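Local coordinates for protein novel antigen receptor (Ginglymostoma cirratum, PDB 4Q97) that probably serves as an antigen-binding receptor of shark adaptive immunity, represented here by the first constant immunoglobulin domain of its heavy chain, at residues S9-S14 / C92-S97; V13-S18 / V29-L34; S36-E41 / N69-A74; K52-G57 / S75-P80. One frame throughout, in Å; residues are numbered along the deposited sequence.

Interaction 1. Residues S9-S14 / C92-S97; sequences SPPIVS and CQVSHS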
loop_
_atom_site.group_PDB
_atom_site.type_symbol
_atom_site.label_atom_id
_atom_site.label_comp_id
_atom_site.label_asym_id
_atom_site.label_seq_id
_atom_site.Cartn_x
_atom_site.Cartn_y
_atom_site.Cartn_z
ATOM N N SER A 9 -5.221 3.378 -19.716
ATOM C CA SER A 9 -6.064 2.519 -18.896
ATOM C C SER A 9 -6.344 3.147 -17.531
ATOM O O SER A 9 -5.445 3.733 -16.919
ATOM C CB SER A 9 -5.448 1.127 -18.751
ATOM O OG SER A 9 -4.281 1.165 -17.957
ATOM N N PRO A 10 -7.597 3.029 -17.053
ATOM C CA PRO A 10 -7.983 3.655 -15.794
ATOM C C PRO A 10 -7.418 2.905 -14.586
ATOM O O PRO A 10 -7.312 1.680 -14.623
ATOM C CB PRO A 10 -9.514 3.580 -15.822
ATOM C CG PRO A 10 -9.818 2.384 -16.653
ATOM C CD PRO A 10 -8.702 2.252 -17.650
ATOM N N PRO A 11 -7.064 3.639 -13.512
ATOM C CA PRO A 11 -6.457 3.002 -12.345
ATOM C C PRO A 11 -7.414 2.030 -11.673
ATOM O O PRO A 11 -8.625 2.264 -11.648
ATOM C CB PRO A 11 -6.163 4.182 -11.413
ATOM C CG PRO A 11 -7.139 5.233 -11.805
ATOM C CD PRO A 11 -7.329 5.072 -13.287
ATOM N N ILE A 12 -6.879 0.927 -11.165
ATOM C CA ILE A 12 -7.650 0.077 -10.274
ATOM C C ILE A 12 -7.407 0.623 -8.875
ATOM O O ILE A 12 -6.261 0.825 -8.465
ATOM C CB ILE A 12 -7.253 -1.409 -10.388
ATOM C CG1 ILE A 12 -7.385 -1.880 -11.845
ATOM C CG2 ILE A 12 -8.102 -2.265 -9.451
ATOM C CD1 ILE A 12 -6.804 -3.263 -12.106
ATOM N N VAL A 13 -8.499 0.882 -8.168
ATOM C CA VAL A 13 -8.471 1.577 -6.890
ATOM C C VAL A 13 -8.977 0.664 -5.788
ATOM O O VAL A 13 -10.031 0.045 -5.907
ATOM C CB VAL A 13 -9.342 2.850 -6.939
ATOM C CG1 VAL A 13 -9.478 3.483 -5.557
ATOM C CG2 VAL A 13 -8.761 3.832 -7.943
ATOM N N SER A 14 -8.214 0.585 -4.711
ATOM C CA SER A 14 -8.555 -0.302 -3.629
ATOM C C SER A 14 -8.109 0.330 -2.312
ATOM O O SER A 14 -6.939 0.697 -2.142
ATOM C CB SER A 14 -7.901 -1.655 -3.892
ATOM O OG SER A 14 -7.921 -2.491 -2.762
ATOM N N CYS A 92 -10.921 7.641 -0.459
ATOM C CA CYS A 92 -9.970 8.272 -1.361
ATOM C C CYS A 92 -10.600 8.327 -2.749
ATOM O O CYS A 92 -11.411 7.466 -3.128
ATOM C CB CYS A 92 -8.617 7.542 -1.396
ATOM S SG CYS A 92 -8.683 5.910 -2.163
ATOM N N GLN A 93 -10.218 9.357 -3.491
ATOM C CA GLN A 93 -10.766 9.628 -4.799
ATOM C C GLN A 93 -9.597 9.752 -5.773
ATOM O O GLN A 93 -8.628 10.468 -5.504
ATOM C CB GLN A 93 -11.617 10.902 -4.743
ATOM C CG GLN A 93 -12.424 11.194 -5.998
ATOM C CD GLN A 93 -13.869 11.582 -5.712
ATOM O OE1 GLN A 93 -14.189 12.127 -4.654
ATOM N NE2 GLN A 93 -14.751 11.299 -6.665
ATOM N N VAL A 94 -9.687 9.027 -6.887
ATOM C CA VAL A 94 -8.615 8.987 -7.883
ATOM C C VAL A 94 -9.070 9.515 -9.249
ATOM O O VAL A 94 -10.050 9.030 -9.829
ATOM C CB VAL A 94 -8.029 7.568 -8.049
ATOM C CG1 VAL A 94 -6.775 7.617 -8.916
ATOM C CG2 VAL A 94 -7.719 6.943 -6.691
ATOM N N SER A 95 -8.338 10.504 -9.756
ATOM C CA SER A 95 -8.639 11.124 -11.041
ATOM C C SER A 95 -7.582 10.817 -12.079
ATOM O O SER A 95 -6.385 10.913 -11.808
ATOM C CB SER A 95 -8.786 12.641 -10.899
ATOM O OG SER A 95 -10.081 13.057 -11.290
ATOM N N HIS A 96 -8.043 10.459 -13.273
ATOM C CA HIS A 96 -7.172 10.116 -14.384
ATOM C C HIS A 96 -7.746 10.758 -15.640
ATOM O O HIS A 96 -8.648 10.214 -16.276
ATOM C CB HIS A 96 -7.069 8.592 -14.516
ATOM C CG HIS A 96 -5.973 8.130 -15.427
ATOM N ND1 HIS A 96 -4.651 8.464 -15.232
ATOM C CD2 HIS A 96 -6.002 7.341 -16.526
ATOM C CE1 HIS A 96 -3.917 7.913 -16.181
ATOM N NE2 HIS A 96 -4.714 7.224 -16.977
ATOM N N SER A 97 -7.228 11.937 -15.974
ATOM C CA SER A 97 -7.734 12.722 -17.099
ATOM C C SER A 97 -7.699 11.966 -18.424
ATOM O O SER A 97 -8.669 12.004 -19.182
ATOM C CB SER A 97 -6.962 14.032 -17.238
ATOM O OG SER A 97 -7.469 14.797 -18.318
#

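Interaction 2. Residues V13-S18 / V29-L34; sequences VSLLHS and VQLVCL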
loop_
_atom_site.group_PDB
_atom_site.type_symbol
_atom_site.label_atom_id
_atom_site.label_comp_id
_atom_site.label_asym_id
_atom_site.label_seq_id
_atom_site.Cartn_x
_atom_site.Cartn_y
_atom_site.Cartn_z
ATOM N N VAL A 13 -8.499 0.882 -8.168
ATOM C CA VAL A 13 -8.471 1.577 -6.890
ATOM C C VAL A 13 -8.977 0.664 -5.788
ATOM O O VAL A 13 -10.031 0.045 -5.907
ATOM C CB VAL A 13 -9.342 2.850 -6.939
ATOM C CG1 VAL A 13 -9.478 3.483 -5.557
ATOM C CG2 VAL A 13 -8.761 3.832 -7.943
ATOM N N SER A 14 -8.214 0.585 -4.711
ATOM C CA SER A 14 -8.555 -0.302 -3.629
ATOM C C SER A 14 -8.109 0.330 -2.312
ATOM O O SER A 14 -6.939 0.697 -2.142
ATOM C CB SER A 14 -7.901 -1.655 -3.892
ATOM O OG SER A 14 -7.921 -2.491 -2.762
ATOM N N LEU A 15 -9.073 0.502 -1.408
ATOM C CA LEU A 15 -8.817 1.071 -0.095
ATOM C C LEU A 15 -8.740 -0.043 0.943
ATOM O O LEU A 15 -9.643 -0.884 1.041
ATOM C CB LEU A 15 -9.914 2.059 0.294
ATOM C CG LEU A 15 -9.420 3.149 1.234
ATOM C CD1 LEU A 15 -9.491 4.507 0.585
ATOM C CD2 LEU A 15 -10.238 3.192 2.497
ATOM N N LEU A 16 -7.655 -0.050 1.708
ATOM C CA LEU A 16 -7.409 -1.119 2.669
ATOM C C LEU A 16 -7.054 -0.547 4.036
ATOM O O LEU A 16 -6.436 0.515 4.132
ATOM C CB LEU A 16 -6.284 -2.041 2.175
ATOM C CG LEU A 16 -6.309 -2.439 0.697
ATOM C CD1 LEU A 16 -4.971 -3.021 0.253
ATOM C CD2 LEU A 16 -7.456 -3.396 0.405
ATOM N N HIS A 17 -7.443 -1.262 5.086
ATOM C CA HIS A 17 -7.139 -0.836 6.447
ATOM C C HIS A 17 -6.274 -1.872 7.148
ATOM O O HIS A 17 -6.374 -3.068 6.872
ATOM C CB HIS A 17 -8.428 -0.599 7.241
ATOM C CG HIS A 17 -8.963 -1.828 7.911
ATOM N ND1 HIS A 17 -9.264 -2.984 7.222
ATOM C CD2 HIS A 17 -9.243 -2.083 9.212
ATOM C CE1 HIS A 17 -9.699 -3.900 8.069
ATOM N NE2 HIS A 17 -9.704 -3.374 9.281
ATOM N N SER A 18 -5.412 -1.402 8.038
ATOM C CA SER A 18 -4.770 -2.283 9.005
ATOM C C SER A 18 -4.791 -1.639 10.382
ATOM O O SER A 18 -4.503 -0.446 10.531
ATOM C CB SER A 18 -3.338 -2.632 8.595
ATOM O OG SER A 18 -2.526 -1.473 8.519
ATOM N N VAL A 29 -4.443 4.493 12.994
ATOM C CA VAL A 29 -4.940 3.412 12.168
ATOM C C VAL A 29 -4.492 3.752 10.759
ATOM O O VAL A 29 -4.578 4.908 10.338
ATOM C CB VAL A 29 -6.476 3.255 12.324
ATOM C CG1 VAL A 29 -7.236 3.807 11.129
ATOM C CG2 VAL A 29 -6.840 1.799 12.557
ATOM N N GLN A 30 -3.958 2.761 10.055
ATOM C CA GLN A 30 -3.364 2.989 8.740
ATOM C C GLN A 30 -4.316 2.570 7.628
ATOM O O GLN A 30 -4.809 1.434 7.599
ATOM C CB GLN A 30 -2.025 2.252 8.612
ATOM C CG GLN A 30 -1.188 2.634 7.395
ATOM C CD GLN A 30 -0.245 3.799 7.646
ATOM O OE1 GLN A 30 -0.376 4.523 8.644
ATOM N NE2 GLN A 30 0.714 3.977 6.736
ATOM N N LEU A 31 -4.576 3.512 6.729
ATOM C CA LEU A 31 -5.370 3.257 5.538
ATOM C C LEU A 31 -4.484 3.384 4.316
ATOM O O LEU A 31 -3.662 4.295 4.229
ATOM C CB LEU A 31 -6.544 4.230 5.432
ATOM C CG LEU A 31 -7.580 4.261 6.553
ATOM C CD1 LEU A 31 -8.757 5.119 6.127
ATOM C CD2 LEU A 31 -8.055 2.866 6.925
ATOM N N VAL A 32 -4.648 2.455 3.381
ATOM C CA VAL A 32 -3.891 2.470 2.143
ATOM C C VAL A 32 -4.850 2.621 0.969
ATOM O O VAL A 32 -5.734 1.785 0.756
ATOM C CB VAL A 32 -3.040 1.190 1.966
ATOM C CG1 VAL A 32 -2.303 1.211 0.632
ATOM C CG2 VAL A 32 -2.048 1.037 3.108
ATOM N N CYS A 33 -4.679 3.700 0.216
ATOM C CA CYS A 33 -5.370 3.824 -1.057
ATOM C C CYS A 33 -4.447 3.320 -2.165
ATOM O O CYS A 33 -3.568 4.040 -2.639
ATOM C CB CYS A 33 -5.821 5.264 -1.301
ATOM S SG CYS A 33 -6.793 5.500 -2.803
ATOM N N LEU A 34 -4.644 2.062 -2.550
ATOM C CA LEU A 34 -3.876 1.464 -3.629
ATOM C C LEU A 34 -4.441 1.814 -4.992
ATOM O O LEU A 34 -5.615 1.564 -5.266
ATOM C CB LEU A 34 -3.823 -0.050 -3.494
ATOM C CG LEU A 34 -2.713 -0.613 -4.366
ATOM C CD1 LEU A 34 -1.358 -0.134 -3.864
ATOM C CD2 LEU A 34 -2.804 -2.119 -4.354
#

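Interaction 3. Residues S36-E41 / N69-A74; sequences SGYYPE and NDFSCA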
loop_
_atom_site.group_PDB
_atom_site.type_symbol
_atom_site.label_atom_id
_atom_site.label_comp_id
_atom_site.label_asym_id
_atom_site.label_seq_id
_atom_site.Cartn_x
_atom_site.Cartn_y
_atom_site.Cartn_z
ATOM N N SER A 36 -3.432 1.164 -8.908
ATOM C CA SER A 36 -2.564 0.367 -9.774
ATOM C C SER A 36 -3.158 0.161 -11.159
ATOM O O SER A 36 -4.376 0.121 -11.317
ATOM C CB SER A 36 -2.311 -0.997 -9.128
ATOM O OG SER A 36 -3.535 -1.641 -8.841
ATOM N N GLY A 37 -2.298 0.024 -12.159
ATOM C CA GLY A 37 -2.737 -0.386 -13.492
ATOM C C GLY A 37 -3.188 0.740 -14.394
ATOM O O GLY A 37 -3.962 0.527 -15.338
ATOM N N TYR A 38 -2.693 1.941 -14.113
ATOM C CA TYR A 38 -3.046 3.111 -14.898
ATOM C C TYR A 38 -1.906 3.557 -15.809
ATOM O O TYR A 38 -0.723 3.443 -15.464
ATOM C CB TYR A 38 -3.515 4.257 -13.992
ATOM C CG TYR A 38 -2.482 4.721 -12.992
ATOM C CD1 TYR A 38 -1.660 5.806 -13.271
ATOM C CD2 TYR A 38 -2.330 4.079 -11.762
ATOM C CE1 TYR A 38 -0.707 6.235 -12.360
ATOM C CE2 TYR A 38 -1.377 4.504 -10.844
ATOM C CZ TYR A 38 -0.566 5.579 -11.153
ATOM O OH TYR A 38 0.381 6.015 -10.256
ATOM N N TYR A 39 -2.287 4.043 -16.985
ATOM C CA TYR A 39 -1.364 4.615 -17.955
ATOM C C TYR A 39 -2.108 5.734 -18.682
ATOM O O TYR A 39 -3.254 5.529 -19.092
ATOM C CB TYR A 39 -0.898 3.559 -18.964
ATOM C CG TYR A 39 0.190 4.062 -19.884
ATOM C CD1 TYR A 39 1.530 3.866 -19.572
ATOM C CD2 TYR A 39 -0.120 4.760 -21.052
ATOM C CE1 TYR A 39 2.533 4.338 -20.398
ATOM C CE2 TYR A 39 0.879 5.243 -21.884
ATOM C CZ TYR A 39 2.204 5.024 -21.550
ATOM O OH TYR A 39 3.211 5.482 -22.364
ATOM N N PRO A 40 -1.486 6.927 -18.826
ATOM C CA PRO A 40 -0.195 7.424 -18.322
ATOM C C PRO A 40 -0.174 7.578 -16.798
ATOM O O PRO A 40 -1.141 7.214 -16.130
ATOM C CB PRO A 40 -0.071 8.805 -18.983
ATOM C CG PRO A 40 -0.973 8.757 -20.163
ATOM C CD PRO A 40 -2.126 7.922 -19.705
ATOM N N GLU A 41 0.920 8.115 -16.260
ATOM C CA GLU A 41 1.089 8.251 -14.809
ATOM C C GLU A 41 0.161 9.291 -14.153
ATOM O O GLU A 41 -0.330 9.066 -13.051
ATOM C CB GLU A 41 2.562 8.517 -14.461
ATOM C CG GLU A 41 3.096 9.862 -14.919
ATOM C CD GLU A 41 4.469 9.753 -15.552
ATOM O OE1 GLU A 41 4.550 9.879 -16.791
ATOM O OE2 GLU A 41 5.458 9.529 -14.819
ATOM N N ASN A 69 4.013 -2.637 -18.011
ATOM C CA ASN A 69 4.143 -1.241 -18.462
ATOM C C ASN A 69 2.980 -0.437 -17.892
ATOM O O ASN A 69 2.242 0.264 -18.596
ATOM C CB ASN A 69 4.275 -1.118 -19.987
ATOM C CG ASN A 69 5.705 -1.309 -20.469
ATOM O OD1 ASN A 69 5.940 -1.613 -21.639
ATOM N ND2 ASN A 69 6.671 -1.129 -19.567
ATOM N N ASP A 70 2.847 -0.600 -16.582
ATOM C CA ASP A 70 1.800 -0.040 -15.761
ATOM C C ASP A 70 2.434 0.791 -14.679
ATOM O O ASP A 70 3.634 0.672 -14.407
ATOM C CB ASP A 70 1.057 -1.170 -15.060
ATOM C CG ASP A 70 -0.302 -1.399 -15.614
ATOM O OD1 ASP A 70 -0.833 -0.482 -16.275
ATOM O OD2 ASP A 70 -0.847 -2.492 -15.369
ATOM N N PHE A 71 1.613 1.612 -14.037
ATOM C CA PHE A 71 2.034 2.308 -12.847
ATOM C C PHE A 71 1.163 1.902 -11.671
ATOM O O PHE A 71 -0.059 1.788 -11.793
ATOM C CB PHE A 71 1.988 3.820 -13.055
ATOM C CG PHE A 71 2.987 4.326 -14.059
ATOM C CD1 PHE A 71 4.302 4.588 -13.684
ATOM C CD2 PHE A 71 2.610 4.548 -15.381
ATOM C CE1 PHE A 71 5.221 5.058 -14.606
ATOM C CE2 PHE A 71 3.523 5.021 -16.308
ATOM C CZ PHE A 71 4.834 5.274 -15.921
ATOM N N SER A 72 1.817 1.657 -10.542
ATOM C CA SER A 72 1.134 1.498 -9.270
ATOM C C SER A 72 1.710 2.497 -8.287
ATOM O O SER A 72 2.904 2.805 -8.326
ATOM C CB SER A 72 1.316 0.084 -8.725
ATOM O OG SER A 72 0.714 -0.880 -9.570
ATOM N N CYS A 73 0.857 3.021 -7.417
ATOM C CA CYS A 73 1.330 3.815 -6.297
ATOM C C CYS A 73 0.381 3.617 -5.137
ATOM O O CYS A 73 -0.708 3.065 -5.309
ATOM C CB CYS A 73 1.475 5.295 -6.672
ATOM S SG CYS A 73 -0.055 6.247 -6.715
ATOM N N ALA A 74 0.804 4.046 -3.953
ATOM C CA ALA A 74 -0.035 3.949 -2.769
ATOM C C ALA A 74 -0.142 5.312 -2.103
ATOM O O ALA A 74 0.843 6.055 -2.022
ATOM C CB ALA A 74 0.525 2.917 -1.801
#

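Interaction 4. Residues K52-G57 / S75-P80; sequences KTITSG and SLLKVP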
loop_
_atom_site.group_PDB
_atom_site.type_symbol
_atom_site.label_atom_id
_atom_site.label_comp_id
_atom_site.label_asym_id
_atom_site.label_seq_id
_atom_site.Cartn_x
_atom_site.Cartn_y
_atom_site.Cartn_z
ATOM N N LYS A 52 -16.773 15.186 3.932
ATOM C CA LYS A 52 -15.843 16.321 3.945
ATOM C C LYS A 52 -14.382 15.909 3.742
ATOM O O LYS A 52 -13.953 14.853 4.206
ATOM C CB LYS A 52 -15.987 17.116 5.251
ATOM C CG LYS A 52 -17.415 17.510 5.616
ATOM C CD LYS A 52 -17.892 18.734 4.846
ATOM C CE LYS A 52 -19.374 18.984 5.081
ATOM N NZ LYS A 52 -19.873 20.161 4.316
ATOM N N THR A 53 -13.629 16.773 3.062
ATOM C CA THR A 53 -12.225 16.541 2.704
ATOM C C THR A 53 -11.314 16.291 3.915
ATOM O O THR A 53 -11.664 16.625 5.050
ATOM C CB THR A 53 -11.671 17.739 1.894
ATOM O OG1 THR A 53 -12.674 18.209 0.984
ATOM C CG2 THR A 53 -10.418 17.355 1.106
ATOM N N ILE A 54 -10.156 15.685 3.656
ATOM C CA ILE A 54 -9.090 15.546 4.647
ATOM C C ILE A 54 -7.917 16.435 4.225
ATOM O O ILE A 54 -7.459 16.372 3.083
ATOM C CB ILE A 54 -8.655 14.071 4.819
ATOM C CG1 ILE A 54 -9.834 13.229 5.313
ATOM C CG2 ILE A 54 -7.492 13.946 5.794
ATOM C CD1 ILE A 54 -9.591 11.736 5.279
ATOM N N THR A 55 -7.449 17.264 5.157
ATOM C CA THR A 55 -6.455 18.305 4.875
ATOM C C THR A 55 -5.018 17.784 4.809
ATOM O O THR A 55 -4.284 18.097 3.869
ATOM C CB THR A 55 -6.533 19.447 5.911
ATOM O OG1 THR A 55 -6.563 18.891 7.234
ATOM C CG2 THR A 55 -7.788 20.284 5.700
ATOM N N SER A 56 -4.618 17.002 5.812
ATOM C CA SER A 56 -3.263 16.445 5.885
ATOM C C SER A 56 -3.260 15.077 6.571
ATOM O O SER A 56 -4.308 14.447 6.728
ATOM C CB SER A 56 -2.323 17.409 6.620
ATOM O OG SER A 56 -2.560 17.383 8.020
ATOM N N GLY A 57 -2.078 14.630 6.985
ATOM C CA GLY A 57 -1.913 13.319 7.604
ATOM C C GLY A 57 -1.708 12.222 6.572
ATOM O O GLY A 57 -1.684 11.036 6.917
ATOM N N SER A 75 -1.349 5.646 -1.655
ATOM C CA SER A 75 -1.559 6.832 -0.837
ATOM C C SER A 75 -1.837 6.403 0.597
ATOM O O SER A 75 -2.776 5.643 0.860
ATOM C CB SER A 75 -2.698 7.694 -1.379
ATOM O OG SER A 75 -2.746 8.935 -0.694
ATOM N N LEU A 76 -1.015 6.900 1.516
ATOM C CA LEU A 76 -1.014 6.440 2.900
ATOM C C LEU A 76 -1.568 7.473 3.874
ATOM O O LEU A 76 -1.021 8.568 4.002
ATOM C CB LEU A 76 0.409 6.067 3.311
ATOM C CG LEU A 76 0.931 4.749 2.754
ATOM C CD1 LEU A 76 2.452 4.721 2.729
ATOM C CD2 LEU A 76 0.369 3.615 3.593
ATOM N N LEU A 77 -2.647 7.108 4.561
ATOM C CA LEU A 77 -3.247 7.971 5.565
ATOM C C LEU A 77 -3.242 7.307 6.937
ATOM O O LEU A 77 -3.707 6.170 7.094
ATOM C CB LEU A 77 -4.670 8.376 5.165
ATOM C CG LEU A 77 -5.528 9.132 6.193
ATOM C CD1 LEU A 77 -5.056 10.566 6.389
ATOM C CD2 LEU A 77 -6.994 9.114 5.791
ATOM N N LYS A 78 -2.694 8.022 7.919
ATOM C CA LYS A 78 -2.806 7.622 9.317
ATOM C C LYS A 78 -4.011 8.343 9.886
ATOM O O LYS A 78 -4.053 9.578 9.893
ATOM C CB LYS A 78 -1.567 8.023 10.120
ATOM C CG LYS A 78 -0.253 7.987 9.360
ATOM C CD LYS A 78 0.872 8.482 10.250
ATOM C CE LYS A 78 1.863 9.346 9.481
ATOM N NZ LYS A 78 2.595 10.273 10.395
ATOM N N VAL A 79 -4.997 7.580 10.344
ATOM C CA VAL A 79 -6.157 8.174 10.999
ATOM C C VAL A 79 -6.167 7.855 12.496
ATOM O O VAL A 79 -5.990 6.703 12.888
ATOM C CB VAL A 79 -7.499 7.831 10.283
ATOM C CG1 VAL A 79 -7.282 6.864 9.129
ATOM C CG2 VAL A 79 -8.553 7.301 11.247
ATOM N N PRO A 80 -6.323 8.894 13.336
ATOM C CA PRO A 80 -6.554 8.741 14.767
ATOM C C PRO A 80 -7.502 7.577 15.087
ATOM O O PRO A 80 -8.583 7.482 14.503
ATOM C CB PRO A 80 -7.197 10.081 15.151
ATOM C CG PRO A 80 -6.767 11.057 14.091
ATOM C CD PRO A 80 -6.069 10.304 12.992
#

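Interaction 1. Residues S9-S14 / C92-S97
His96 leans on Pro11 with the root of its side chain and reaches past it to the backbone of Ser9. Its CB lies 3.7 Å from Pro11 CD, on the flank of the pyrrolidine ring. One bond further out, CG, anti to the backbone N (chi1 -167°), is placed 4.0 Å from the same Pro11 CD. In the imidazole beyond, His96 CD2 comes to 3.7 Å from Ser9 O. At the tip, NE2 stands 3.6 Å from Ser9 O without a hydrogen bond between them; this nitrogen bonds instead to the carbonyl oxygen of Tyr39, while ND1 bonds to that of Asn42. Two carbonyl acceptors thus fix the rotation of the ring, and their pairing with both nitrogens would favour an imidazolium form. The segments run in opposite directions, yet no hydrogen bond joins them, because they belong to the two facing sheets of an immunoglobulin beta-sandwich. Strand 12-18 lies at the edge of one sheet and strand 89-96 is central in the other, so the meeting is by side chains through the core. Further along, Val13 and Val94 approach tip to tip, with Val13 CG2 3.5 Å from Val94 CG2. The other methyl of the latter residue, Val94 CG1, passes alongside the proline ring at 3.8 Å from Pro11 CG. Val13 CG1, also near Val94 CG2, lies 4.2 Å from Cys92 SG, which forms the intersheet disulfide with Cys33.

Interaction 2. Residues V13-S18 / V29-L34
Ser14 and Leu34 exchange two backbone hydrogen bonds, Ser14 N to Leu34 O and Leu34 N to Ser14 O, the second 2.7 Å long. This antiparallel pairing joins the first two strands of the immunoglobulin C1-set fold. Leu16 and Val32 repeat the exchange two residues on, with Val32 N 2.7 Å from Leu16 O. The third pair, Ser18 and Gln30, is less even: Ser18 N reaches Gln30 O at 2.9 Å, whereas Gln30 N lies 3.3 Å from Ser18 O. Between these pairs, Leu15 sits beside Cys33 and His17 beside Leu31 in non-hydrogen-bonded positions. Leu15, Cys33 and Leu31 are directed into the sandwich, where all three touch Trp47 of the facing sheet. On the other side of the sheet, Ser14 and Leu34 pack against Ser18 and Leu76 of the second subunit, so this surface contributes to the dimer. Ser18 OG is held by Gln23 NE2 of the short helix linking the strands. Leu15 CD1 lies 4.2 Å from Cys33 CB, and Leu31 CD2 presses at 3.5 Å against His17 CB.

Interaction 3. Residues S36-E41 / N69-A74
Tyr38 and Phe71 are brought together by two different first torsions. In Tyr38, CG stands between the backbone N and the carbonyl carbon (chi1 60°), the crowded position; in Phe71, CG is anti to the carbonyl carbon (chi1 -67°). The two side chains cross at about a right angle, and Phe71 CB sits over one face of the Tyr38 ring, 3.9 Å from its centroid, in a CH-pi contact. The phenyl ring is itself covered on one face by Glu41 CB, 4.0 Å from the Phe71 centroid and directly over the centre. At its edge, in plane, Phe71 CD2 meets Tyr38 O at 3.5 Å, while Tyr39 CD1 lies 4.0 Å from Phe71 CE2. The backbone beneath forms a G1 beta bulge: Gly37 and Tyr38 together face Phe71. Gly37 N gives a hydrogen bond of 2.9 Å to Phe71 O, and Phe71 N a longer one of 3.3 Å to Tyr38 O. With phi at 87°, Gly37 takes a conformation suited to glycine, and the Asp70 carboxylate packs against its CA. The chain then leaves the sheet through a cis peptide bond before Pro40, as in antibody constant domains. Because Glu41 meets the phenyl ring through a methylene and Tyr38 receives one from Phe71, dispersion and CH-pi attraction, rather than paired charges, supplement the two backbone bonds.

Interaction 4. Residues K52-G57 / S75-P80
Leu77 and Ile54 meet tip to tip, methyl to methyl, with Leu77 CD2 3.7 Å from Ile54 CD1. The other branch of the leucine turns to the backbone of the same loop: Leu77 CD1 lies 3.4 Å from Gly57 O and 4.0 Å from Ser56 O. One side chain thereby spans the loop, one methyl on the tip of Ile54 and the other beside peptide oxygens. Leu77 CG is anti to the backbone N (chi1 172°), and the fork at that atom separates the two contacts. Gly57 O also accepts a weak hydrogen bond of 3.3 Å from Lys78 N. Gly57 has a positive phi of 86°, where a side chain would collide with the carbonyl oxygen of Ser56, and its own carbonyl faces strand 71-80. Lys78 itself stays with the contact only at its base; its NZ bonds to Ser67 OG of the second subunit. The 52-57 segment is one of the crossings between the two sheets of the immunoglobulin sandwich, leaving the short strand 52-53 of one sheet and delivering the chain to strand 58-65 of the other. Ile54 remains on the first side, touching Trp47 and Lys49 of strand 44-49 and Tyr90 of strand 89-96. Leu77 also packs on Trp47 from the opposite sheet, and strand 71-80 is flanked there by strand 28-38, through the backbone bond of Leu77 with Leu31, and by strand 58-65, through that of Leu76 with Ala59.

Overall arrangement
Interactions 1 and 2 both start near the N terminus and share Val13 and Ser14. Interaction 2 closes first, a short loop holding the small helix, and pairs strands 12-18 and 28-38. Interaction 3 opens just afterwards at 36-41, and interaction 4 opens at 52-57 before interaction 3 closes at 69-74; interaction 4 then closes at 75-80, so these two cross, at opposite ends of strand 71-80 with centres about 22 Å apart. Interaction 1 closes last, at 92-97, enclosing interactions 3 and 4; like interaction 4 it spans the two sheets. The Cys33-Cys92 disulfide ties it to interaction 2, whose strand 28-38 bonds to 71-80 beside interaction 4.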